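PDB 2D5F: glycinin A3B4 subunit from Glycine max, which serves as an 11S seed storage globulin, a cupin-family protein that assembles into hexamers and probably provides nitrogen and carbon for the germinating seedling. Local coordinates for residues V401-V404 and A410-D413. Sequence-based numbering, arbitrary orientation.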
loop_
_atom_site.group_PDB
_atom_site.type_symbol
_atom_site.label_atom_id
_atom_site.label_comp_id
_atom_site.label_asym_id
_atom_site.label_seq_id
_atom_site.Cartn_x
_atom_site.Cartn_y
_atom_site.Cartn_z
ATOM N N VAL B 401 9.513 -18.276 35.432
ATOM C CA VAL B 401 9.730 -18.003 34.017
ATOM C C VAL B 401 11.026 -18.654 33.554
ATOM O O VAL B 401 12.023 -18.679 34.286
ATOM C CB VAL B 401 9.801 -16.481 33.746
ATOM C CG1 VAL B 401 10.029 -16.212 32.263
ATOM C CG2 VAL B 401 8.516 -15.808 34.228
ATOM N N ARG B 402 11.006 -19.186 32.337
ATOM C CA ARG B 402 12.171 -19.843 31.761
ATOM C C ARG B 402 12.351 -19.406 30.312
ATOM O O ARG B 402 11.412 -19.468 29.518
ATOM C CB ARG B 402 11.994 -21.360 31.832
ATOM C CG ARG B 402 11.552 -21.823 33.210
ATOM C CD ARG B 402 11.046 -23.257 33.245
ATOM N NE ARG B 402 10.364 -23.518 34.512
ATOM C CZ ARG B 402 9.994 -24.720 34.935
ATOM N NH1 ARG B 402 9.377 -24.856 36.102
ATOM N NH2 ARG B 402 10.246 -25.788 34.197
ATOM N N VAL B 403 13.552 -18.939 29.987
ATOM C CA VAL B 403 13.885 -18.501 28.635
ATOM C C VAL B 403 15.055 -19.361 28.160
ATOM O O VAL B 403 16.077 -19.455 28.838
ATOM C CB VAL B 403 14.291 -17.008 28.606
ATOM C CG1 VAL B 403 14.653 -16.592 27.181
ATOM C CG2 VAL B 403 13.141 -16.140 29.135
ATOM N N VAL B 404 14.893 -19.986 26.997
ATOM C CA VAL B 404 15.900 -20.871 26.418
ATOM C C VAL B 404 16.390 -20.332 25.073
ATOM O O VAL B 404 15.574 -19.930 24.246
ATOM C CB VAL B 404 15.302 -22.284 26.205
ATOM C CG1 VAL B 404 16.313 -23.199 25.528
ATOM C CG2 VAL B 404 14.864 -22.857 27.542
ATOM N N ALA B 410 18.992 -22.436 29.252
ATOM C CA ALA B 410 18.046 -21.533 29.889
ATOM C C ALA B 410 18.779 -20.286 30.382
ATOM O O ALA B 410 19.334 -20.284 31.480
ATOM C CB ALA B 410 17.355 -22.242 31.050
ATOM N N VAL B 411 18.782 -19.233 29.570
ATOM C CA VAL B 411 19.460 -17.993 29.925
ATOM C C VAL B 411 18.767 -17.312 31.089
ATOM O O VAL B 411 19.306 -16.384 31.704
ATOM C CB VAL B 411 19.552 -17.050 28.717
ATOM C CG1 VAL B 411 20.499 -17.651 27.689
ATOM C CG2 VAL B 411 18.172 -16.842 28.098
ATOM N N PHE B 412 17.548 -17.758 31.369
ATOM C CA PHE B 412 16.809 -17.270 32.517
ATOM C C PHE B 412 15.960 -18.417 33.017
ATOM O O PHE B 412 15.358 -19.150 32.229
ATOM C CB PHE B 412 15.905 -16.076 32.205
ATOM C CG PHE B 412 15.199 -15.538 33.428
ATOM C CD1 PHE B 412 13.993 -16.089 33.857
ATOM C CD2 PHE B 412 15.778 -14.527 34.191
ATOM C CE1 PHE B 412 13.374 -15.644 35.028
ATOM C CE2 PHE B 412 15.169 -14.072 35.372
ATOM C CZ PHE B 412 13.965 -14.634 35.788
ATOM N N ASP B 413 15.922 -18.574 34.334
ATOM C CA ASP B 413 15.146 -19.638 34.949
ATOM C C ASP B 413 14.946 -19.258 36.401
ATOM O O ASP B 413 15.806 -19.520 37.239
ATOM C CB ASP B 413 15.903 -20.971 34.871
ATOM C CG ASP B 413 15.022 -22.163 35.214
ATOM O OD1 ASP B 413 14.036 -21.984 35.957
ATOM O OD2 ASP B 413 15.317 -23.280 34.746
#
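The Phe412 ring turns its edge to Val401: CD1 lies 3.3 Å from Val401 O, near the ring plane, while CE1 reaches Val401 CB. CG stands anti to the backbone N (chi1 -177°), beside the carbonyl carbon, which carries the ring past Val403 to Val401, and Leu422 of strand 421-424 also touches it. The two segments form an antiparallel hairpin of the second cupin barrel, interrupted by a classic beta bulge in which Val411 and Phe412 both face Val403. Val403 N gives a nearly straight bond (2.9 Å, 166°) to Phe412 O; the return bond, from Phe412 N to Val403 O, is weak at 3.4 Å. Beta-branched Val403 suits an extended strand, and its two methyls serve the two bulge residues: CG1 meets Val411 CG2 at 3.6 Å, CG2 lies against Phe412 CB. Replacing Phe412 by an alanine would probably leave a gap beside Val401 and Leu422. On the opposite face, the extended chain of Arg402 runs alongside Asp413, guanidinium and carboxylate planes 27° apart. Arg402 NE and Asp413 OD1, 4.2 Å apart, form no salt bridge, and any attraction is probably long-range; OD1 pairs with Arg400, and toward Arg402 it touches the aliphatic CG, at 3.7 Å.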